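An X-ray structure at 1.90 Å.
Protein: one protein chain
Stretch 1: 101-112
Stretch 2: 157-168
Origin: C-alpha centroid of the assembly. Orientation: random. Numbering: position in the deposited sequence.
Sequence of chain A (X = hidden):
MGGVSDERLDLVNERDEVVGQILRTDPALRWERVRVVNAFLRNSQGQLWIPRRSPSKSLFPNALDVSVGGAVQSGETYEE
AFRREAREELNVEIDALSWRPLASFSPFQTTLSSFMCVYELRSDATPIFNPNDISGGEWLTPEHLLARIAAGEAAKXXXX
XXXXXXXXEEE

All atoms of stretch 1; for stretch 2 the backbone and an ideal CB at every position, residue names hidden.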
ATOM      1  N   PRO A 101       0.139   3.641  12.281  1.00 30.67           N
ATOM      2  CA  PRO A 101      -1.035   3.188  11.540  1.00 30.70           C
ATOM      3  C   PRO A 101      -1.834   4.436  11.187  1.00 30.81           C
ATOM      4  O   PRO A 101      -2.132   5.256  12.056  1.00 29.43           O
ATOM      5  CB  PRO A 101      -1.761   2.313  12.553  1.00 29.96           C
ATOM      6  CG  PRO A 101      -0.640   1.744  13.362  1.00 32.06           C
ATOM      7  CD  PRO A 101       0.231   2.957  13.583  1.00 30.96           C
ATOM      8  N   LEU A 102      -2.167   4.593   9.915  1.00 29.37           N
ATOM      9  CA  LEU A 102      -2.926   5.758   9.496  1.00 30.24           C
ATOM     10  C   LEU A 102      -4.417   5.436   9.539  1.00 29.46           C
ATOM     11  O   LEU A 102      -5.229   6.236  10.014  1.00 29.86           O
ATOM     12  CB  LEU A 102      -2.503   6.167   8.084  1.00 32.76           C
ATOM     13  CG  LEU A 102      -2.811   7.592   7.623  1.00 35.27           C
ATOM     14  CD1 LEU A 102      -2.120   8.597   8.541  1.00 34.66           C
ATOM     15  CD2 LEU A 102      -2.332   7.770   6.188  1.00 34.98           C
ATOM     16  N   ALA A 103      -4.773   4.254   9.055  1.00 28.16           N
ATOM     17  CA  ALA A 103      -6.161   3.830   9.035  1.00 28.50           C
ATOM     18  C   ALA A 103      -6.282   2.362   8.673  1.00 27.21           C
ATOM     19  O   ALA A 103      -5.318   1.736   8.236  1.00 26.99           O
ATOM     20  CB  ALA A 103      -6.951   4.672   8.034  1.00 28.30           C
ATOM     21  N   SER A 104      -7.482   1.826   8.861  1.00 26.88           N
ATOM     22  CA  SER A 104      -7.795   0.437   8.541  1.00 24.23           C
ATOM     23  C   SER A 104      -9.097   0.460   7.743  1.00 23.21           C
ATOM     24  O   SER A 104     -10.008   1.219   8.069  1.00 25.36           O
ATOM     25  CB  SER A 104      -7.983  -0.373   9.828  1.00 26.45           C
ATOM     26  OG  SER A 104      -6.761  -0.486  10.543  1.00 31.14           O
ATOM     27  N   PHE A 105      -9.186  -0.360   6.700  1.00 21.62           N
ATOM     28  CA  PHE A 105     -10.387  -0.391   5.869  1.00 20.84           C
ATOM     29  C   PHE A 105     -10.880  -1.782   5.522  1.00 23.01           C
ATOM     30  O   PHE A 105     -10.093  -2.720   5.426  1.00 23.40           O
ATOM     31  CB  PHE A 105     -10.146   0.345   4.550  1.00 19.69           C
ATOM     32  CG  PHE A 105      -9.790   1.790   4.707  1.00 18.54           C
ATOM     33  CD1 PHE A 105     -10.724   2.705   5.185  1.00 19.25           C
ATOM     34  CD2 PHE A 105      -8.522   2.238   4.360  1.00 18.74           C
ATOM     35  CE1 PHE A 105     -10.398   4.055   5.313  1.00 19.52           C
ATOM     36  CE2 PHE A 105      -8.180   3.585   4.482  1.00 20.57           C
ATOM     37  CZ  PHE A 105      -9.117   4.495   4.957  1.00 17.60           C
ATOM     38  N   SER A 106     -12.192  -1.884   5.308  1.00 21.41           N
ATOM     39  CA  SER A 106     -12.837  -3.123   4.903  1.00 22.72           C
ATOM     40  C   SER A 106     -13.290  -2.960   3.451  1.00 22.11           C
ATOM     41  O   SER A 106     -13.742  -1.881   3.049  1.00 23.51           O
ATOM     42  CB  SER A 106     -14.061  -3.422   5.780  1.00 20.90           C
ATOM     43  OG  SER A 106     -14.981  -4.253   5.079  1.00 20.67           O
ATOM     44  N   PRO A 107     -13.164  -4.027   2.648  1.00 22.60           N
ATOM     45  CA  PRO A 107     -13.548  -4.065   1.233  1.00 23.05           C
ATOM     46  C   PRO A 107     -15.059  -3.927   1.037  1.00 24.00           C
ATOM     47  O   PRO A 107     -15.525  -3.632  -0.065  1.00 21.36           O
ATOM     48  CB  PRO A 107     -13.081  -5.442   0.771  1.00 24.23           C
ATOM     49  CG  PRO A 107     -12.101  -5.877   1.797  1.00 25.75           C
ATOM     50  CD  PRO A 107     -12.603  -5.319   3.076  1.00 20.60           C
ATOM     51  N   PHE A 108     -15.829  -4.187   2.091  1.00 22.04           N
ATOM     52  CA  PHE A 108     -17.283  -4.090   1.984  1.00 23.95           C
ATOM     53  C   PHE A 108     -17.835  -2.764   2.478  1.00 24.14           C
ATOM     54  O   PHE A 108     -19.005  -2.459   2.256  1.00 25.52           O
ATOM     55  CB  PHE A 108     -17.960  -5.230   2.748  1.00 26.83           C
ATOM     56  CG  PHE A 108     -17.470  -6.583   2.350  1.00 27.80           C
ATOM     57  CD1 PHE A 108     -16.420  -7.178   3.034  1.00 28.75           C
ATOM     58  CD2 PHE A 108     -18.021  -7.245   1.260  1.00 30.20           C
ATOM     59  CE1 PHE A 108     -15.918  -8.419   2.639  1.00 30.06           C
ATOM     60  CE2 PHE A 108     -17.526  -8.487   0.855  1.00 30.88           C
ATOM     61  CZ  PHE A 108     -16.472  -9.073   1.548  1.00 30.86           C
ATOM     62  N   GLN A 109     -16.999  -1.969   3.137  1.00 22.97           N
ATOM     63  CA  GLN A 109     -17.439  -0.674   3.645  1.00 24.14           C
ATOM     64  C   GLN A 109     -16.904   0.488   2.817  1.00 23.46           C
ATOM     65  O   GLN A 109     -17.214   1.648   3.088  1.00 22.83           O
ATOM     66  CB  GLN A 109     -16.991  -0.496   5.090  1.00 25.70           C
ATOM     67  CG  GLN A 109     -17.587  -1.496   6.052  1.00 26.76           C
ATOM     68  CD  GLN A 109     -17.223  -1.165   7.481  1.00 29.16           C
ATOM     69  OE1 GLN A 109     -16.046  -1.063   7.818  1.00 29.91           O
ATOM     70  NE2 GLN A 109     -18.230  -0.989   8.328  1.00 33.22           N
ATOM     71  N   THR A 110     -16.101   0.159   1.810  1.00 23.61           N
ATOM     72  CA  THR A 110     -15.480   1.136   0.922  1.00 23.53           C
ATOM     73  C   THR A 110     -15.376   0.494  -0.453  1.00 22.84           C
ATOM     74  O   THR A 110     -15.888  -0.604  -0.672  1.00 24.41           O
ATOM     75  CB  THR A 110     -14.039   1.450   1.364  1.00 24.35           C
ATOM     76  OG1 THR A 110     -13.244   0.256   1.282  1.00 22.37           O
ATOM     77  CG2 THR A 110     -14.007   1.979   2.792  1.00 24.42           C
ATOM     78  N   THR A 111     -14.719   1.172  -1.388  1.00 22.59           N
ATOM     79  CA  THR A 111     -14.535   0.570  -2.702  1.00 22.69           C
ATOM     80  C   THR A 111     -13.091   0.100  -2.847  1.00 21.29           C
ATOM     81  O   THR A 111     -12.587  -0.053  -3.961  1.00 20.59           O
ATOM     82  CB  THR A 111     -14.902   1.529  -3.877  1.00 24.97           C
ATOM     83  OG1 THR A 111     -14.478   2.867  -3.585  1.00 26.76           O
ATOM     84  CG2 THR A 111     -16.397   1.498  -4.128  1.00 25.22           C
ATOM     85  N   LEU A 112     -12.432  -0.127  -1.712  1.00 19.06           N
ATOM     86  CA  LEU A 112     -11.061  -0.618  -1.717  1.00 18.15           C
ATOM     87  C   LEU A 112     -11.123  -2.127  -1.959  1.00 20.26           C
ATOM     88  O   LEU A 112     -12.091  -2.793  -1.575  1.00 20.34           O
ATOM     89  CB  LEU A 112     -10.354  -0.298  -0.396  1.00 18.15           C
ATOM     90  CG  LEU A 112     -10.128   1.204  -0.152  1.00 19.49           C
ATOM     91  CD1 LEU A 112      -9.666   1.425   1.283  1.00 18.64           C
ATOM     92  CD2 LEU A 112      -9.084   1.750  -1.140  1.00 19.68           C
ATOM     93  N   UNK A 157      -5.555   0.805  -8.909  1.00 25.32           N
ATOM     94  CA  UNK A 157      -6.966   1.018  -8.651  1.00 26.65           C
ATOM     95  C   UNK A 157      -7.424   1.623  -7.338  1.00 27.92           C
ATOM     96  O   UNK A 157      -8.482   2.253  -7.301  1.00 28.50           O
ATOM     97  CB  UNK A 157      -7.663  -0.337  -8.788  1.00 26.65           C
ATOM     98  N   UNK A 158      -6.670   1.444  -6.257  1.00 26.86           N
ATOM     99  CA  UNK A 158      -7.097   2.010  -4.976  1.00 25.87           C
ATOM    100  C   UNK A 158      -6.307   3.218  -4.507  1.00 24.32           C
ATOM    101  O   UNK A 158      -6.564   3.744  -3.423  1.00 20.68           O
ATOM    102  CB  UNK A 158      -7.016   0.928  -3.897  1.00 25.87           C
ATOM    103  N   UNK A 159      -5.357   3.666  -5.317  1.00 22.34           N
ATOM    104  CA  UNK A 159      -4.530   4.803  -4.935  1.00 21.36           C
ATOM    105  C   UNK A 159      -5.333   6.068  -4.658  1.00 20.55           C
ATOM    106  O   UNK A 159      -5.199   6.656  -3.594  1.00 20.58           O
ATOM    107  CB  UNK A 159      -3.504   5.084  -6.035  1.00 21.36           C
ATOM    108  N   UNK A 160      -6.169   6.480  -5.608  1.00 22.24           N
ATOM    109  CA  UNK A 160      -6.966   7.687  -5.436  1.00 22.46           C
ATOM    110  C   UNK A 160      -7.829   7.638  -4.174  1.00 22.87           C
ATOM    111  O   UNK A 160      -7.821   8.584  -3.380  1.00 22.73           O
ATOM    112  CB  UNK A 160      -7.854   7.902  -6.663  1.00 22.46           C
ATOM    113  N   UNK A 161      -8.563   6.543  -3.984  1.00 21.69           N
ATOM    114  CA  UNK A 161      -9.430   6.400  -2.813  1.00 21.74           C
ATOM    115  C   UNK A 161      -8.634   6.425  -1.502  1.00 20.42           C
ATOM    116  O   UNK A 161      -9.080   7.018  -0.516  1.00 20.01           O
ATOM    117  CB  UNK A 161     -10.228   5.098  -2.910  1.00 21.74           C
ATOM    118  N   UNK A 162      -7.464   5.788  -1.483  1.00 19.25           N
ATOM    119  CA  UNK A 162      -6.646   5.788  -0.268  1.00 18.83           C
ATOM    120  C   UNK A 162      -6.180   7.196   0.085  1.00 20.41           C
ATOM    121  O   UNK A 162      -6.161   7.586   1.264  1.00 20.55           O
ATOM    122  CB  UNK A 162      -5.437   4.866  -0.440  1.00 18.83           C
ATOM    123  N   UNK A 163      -5.797   7.959  -0.933  1.00 18.64           N
ATOM    124  CA  UNK A 163      -5.337   9.326  -0.711  1.00 21.64           C
ATOM    125  C   UNK A 163      -6.477  10.192  -0.184  1.00 21.99           C
ATOM    126  O   UNK A 163      -6.298  10.962   0.765  1.00 21.31           O
ATOM    127  CB  UNK A 163      -4.770   9.919  -2.002  1.00 21.64           C
ATOM    128  N   UNK A 164      -7.650  10.064  -0.795  1.00 21.45           N
ATOM    129  CA  UNK A 164      -8.801  10.842  -0.359  1.00 22.66           C
ATOM    130  C   UNK A 164      -9.274  10.447   1.041  1.00 23.38           C
ATOM    131  O   UNK A 164      -9.583  11.311   1.862  1.00 25.91           O
ATOM    132  CB  UNK A 164      -9.947  10.677  -1.359  1.00 22.66           C
ATOM    133  N   UNK A 165      -9.327   9.153   1.330  1.00 23.35           N
ATOM    134  CA  UNK A 165      -9.784   8.720   2.647  1.00 24.13           C
ATOM    135  C   UNK A 165      -8.772   8.983   3.757  1.00 25.48           C
ATOM    136  O   UNK A 165      -9.155   9.264   4.893  1.00 25.97           O
ATOM    137  CB  UNK A 165     -10.116   7.227   2.609  1.00 24.13           C
ATOM    138  N   UNK A 166      -7.486   8.904   3.438  1.00 25.09           N
ATOM    139  CA  UNK A 166      -6.454   9.118   4.450  1.00 28.93           C
ATOM    140  C   UNK A 166      -6.022  10.566   4.630  1.00 30.63           C
ATOM    141  O   UNK A 166      -5.583  10.953   5.716  1.00 31.20           O
ATOM    142  CB  UNK A 166      -5.224   8.279   4.097  1.00 28.93           C
ATOM    143  N   UNK A 167      -6.126  11.361   3.572  1.00 33.92           N
ATOM    144  CA  UNK A 167      -5.738  12.766   3.647  1.00 38.94           C
ATOM    145  C   UNK A 167      -6.877  13.681   3.191  1.00 41.97           C
ATOM    146  O   UNK A 167      -7.013  13.974   2.006  1.00 44.56           O
ATOM    147  CB  UNK A 167      -4.490  13.016   2.798  1.00 38.94           C
ATOM    148  N   UNK A 168      -7.693  14.124   4.141  1.00 47.49           N
ATOM    149  CA  UNK A 168      -8.811  15.013   3.844  1.00 50.62           C
ATOM    150  C   UNK A 168      -9.699  14.409   2.761  1.00 51.67           C
ATOM    151  O   UNK A 168      -9.575  14.833   1.589  1.00 52.84           O
ATOM    152  CB  UNK A 168      -8.303  16.389   3.410  1.00 50.62           C
TER

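Position 157 precedes the helix, and its CB direction runs sideways with nothing of stretch 1 within 5.5 Å. Many residues would fit; the deposited one is Gly157.

At 158 the ideal CB points toward stretch 1 and lies 3.5 Å from Leu112 CD2, just before the helix begins at 159. A small or medium side chain suits so close an approach, and a polar one is common here. Asp158 is deposited. Its CB packs against the leucine methyl, while OD2 is hydrogen-bonded to a residue adjoining one of the stretches.

Position 159 points away and 160 is out of reach; they are Leu159 and Ala160.

Position 161 points toward stretch 1, its ideal CB 4.8 Å from Thr111 OG1. Beyond lie that hydroxyl and the amide of Thr111, two potential donors. Two acceptors on one extended side chain suit this best, so Glu is favoured; Gln brings one acceptor oxygen and could answer only in part, or by letting its NE2 donate to the hydroxyl. In Glu161, chi1 and chi2 are both t: Thr111 N donates to Glu161 OE2 at 3.0 Å, nearly straight at 162°, and Thr111 OG1 donates to Glu161 OE1 over a very short 2.5 Å.

At 162 the CB points sideways, yet Leu112 and Phe105 offer an apolar surface to a side chain that reaches back. Leu, Ile or Met would suit. In Leu162, CD2 approaches Leu112 CD1 at 3.8 Å and Phe105 CE2 at 3.9 Å, bridging the two.

Positions 163 and 164, out of reach, are Val163 and Arg164.

Position 165 points toward stretch 1, with its ideal CB 3.7 Å from Phe105 CZ. The base of a long side chain would touch the ring, and its far end could reach Thr110 and the carbonyl of Gln109; Lys, Arg or Gln are plausible. Arg165 lays one guanidinium face on Thr110, CZ to CG2 3.4 Å. Its NE forms a salt bridge with Glu161 OE2 at 2.7 Å, holding the carboxylate that receives Thr111. NH2 donates to two waters, which in turn donate to Gln109 O and Thr111 OG1.

At 166 the ideal CB is only 3.6 Å from Leu102 CD2, with Ala103 and Phe105 nearby, so a small apolar residue such as Ala, Cys or Val fits. Cys166 (m) places SG 3.9 Å from Phe105 CE2, at the ring edge.

Position 167 has left helical angles, and its CB points sideways; a long side chain could still reach Leu102. Tyr167 does, its CZ 3.9 Å from Leu102 CD2.

Position 168, out of reach, is Arg168.

Stretch 2 157-168: GDLAELVRRCYR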
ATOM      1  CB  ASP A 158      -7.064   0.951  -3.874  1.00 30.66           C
ATOM      2  CG  ASP A 158      -8.066  -0.167  -4.103  1.00 31.05           C
ATOM      3  OD1 ASP A 158      -9.142   0.087  -4.692  1.00 37.24           O
ATOM      4  OD2 ASP A 158      -7.780  -1.292  -3.660  1.00 34.82           O
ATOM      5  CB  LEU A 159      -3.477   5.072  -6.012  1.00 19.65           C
ATOM      6  CG  LEU A 159      -2.528   6.242  -5.747  1.00 19.22           C
ATOM      7  CD1 LEU A 159      -1.831   6.068  -4.394  1.00 17.64           C
ATOM      8  CD2 LEU A 159      -1.505   6.317  -6.871  1.00 16.84           C
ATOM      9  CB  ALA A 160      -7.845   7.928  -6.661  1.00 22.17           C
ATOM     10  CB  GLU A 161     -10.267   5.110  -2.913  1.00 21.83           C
ATOM     11  CG  GLU A 161     -11.136   4.819  -1.677  1.00 22.95           C
ATOM     12  CD  GLU A 161     -12.214   3.751  -1.918  1.00 21.54           C
ATOM     13  OE1 GLU A 161     -12.113   2.989  -2.897  1.00 21.45           O
ATOM     14  OE2 GLU A 161     -13.163   3.665  -1.115  1.00 25.30           O
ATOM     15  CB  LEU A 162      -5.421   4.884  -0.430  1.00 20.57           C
ATOM     16  CG  LEU A 162      -5.686   3.383  -0.316  1.00 19.26           C
ATOM     17  CD1 LEU A 162      -4.381   2.619  -0.532  1.00 23.59           C
ATOM     18  CD2 LEU A 162      -6.254   3.069   1.083  1.00 23.63           C
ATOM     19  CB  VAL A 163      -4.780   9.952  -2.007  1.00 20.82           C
ATOM     20  CG1 VAL A 163      -4.526  11.449  -1.811  1.00 19.69           C
ATOM     21  CG2 VAL A 163      -3.493   9.253  -2.397  1.00 21.68           C
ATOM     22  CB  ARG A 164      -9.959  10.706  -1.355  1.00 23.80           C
ATOM     23  CG  ARG A 164      -9.731  11.441  -2.666  1.00 28.95           C
ATOM     24  CD  ARG A 164     -11.021  11.595  -3.453  1.00 32.14           C
ATOM     25  NE  ARG A 164     -10.896  12.636  -4.471  1.00 34.19           N
ATOM     26  CZ  ARG A 164     -10.458  12.429  -5.708  1.00 36.26           C
ATOM     27  NH1 ARG A 164     -10.106  11.211  -6.096  1.00 38.21           N
ATOM     28  NH2 ARG A 164     -10.357  13.446  -6.551  1.00 35.52           N
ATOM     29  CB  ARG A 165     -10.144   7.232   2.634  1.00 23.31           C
ATOM     30  CG  ARG A 165     -11.441   6.905   1.911  1.00 24.82           C
ATOM     31  CD  ARG A 165     -11.678   5.407   1.887  1.00 25.79           C
ATOM     32  NE  ARG A 165     -12.932   5.043   1.227  1.00 25.28           N
ATOM     33  CZ  ARG A 165     -14.138   5.185   1.767  1.00 24.14           C
ATOM     34  NH1 ARG A 165     -14.268   5.683   2.987  1.00 22.91           N
ATOM     35  NH2 ARG A 165     -15.218   4.823   1.085  1.00 24.14           N
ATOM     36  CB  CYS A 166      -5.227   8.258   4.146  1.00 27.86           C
ATOM     37  SG  CYS A 166      -5.528   6.477   4.247  1.00 26.99           S
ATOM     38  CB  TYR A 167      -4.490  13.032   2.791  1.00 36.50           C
ATOM     39  CG  TYR A 167      -3.265  12.233   3.203  1.00 35.28           C
ATOM     40  CD1 TYR A 167      -2.959  11.017   2.593  1.00 33.74           C
ATOM     41  CD2 TYR A 167      -2.434  12.681   4.227  1.00 35.00           C
ATOM     42  CE1 TYR A 167      -1.853  10.263   2.997  1.00 31.24           C
ATOM     43  CE2 TYR A 167      -1.330  11.938   4.640  1.00 33.13           C
ATOM     44  CZ  TYR A 167      -1.046  10.729   4.022  1.00 31.81           C
ATOM     45  OH  TYR A 167       0.029   9.985   4.451  1.00 30.10           O
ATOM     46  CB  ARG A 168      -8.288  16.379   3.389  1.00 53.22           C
ATOM     47  CG  ARG A 168      -9.333  17.491   3.380  1.00 56.85           C
ATOM     48  CD  ARG A 168      -9.667  17.964   4.793  1.00 59.30           C
ATOM     49  NE  ARG A 168     -10.296  16.926   5.606  1.00 61.81           N
ATOM     50  CZ  ARG A 168     -11.496  16.405   5.363  1.00 63.19           C
ATOM     51  NH1 ARG A 168     -12.205  16.821   4.322  1.00 63.74           N
ATOM     52  NH2 ARG A 168     -11.989  15.466   6.163  1.00 63.88           N
TER
HETATM   53  O   HOH W   1     -17.271   4.219   3.221  1.00 27.28           O
HETATM   54  O   HOH W   2     -16.155   4.178  -1.717  1.00 26.20           O
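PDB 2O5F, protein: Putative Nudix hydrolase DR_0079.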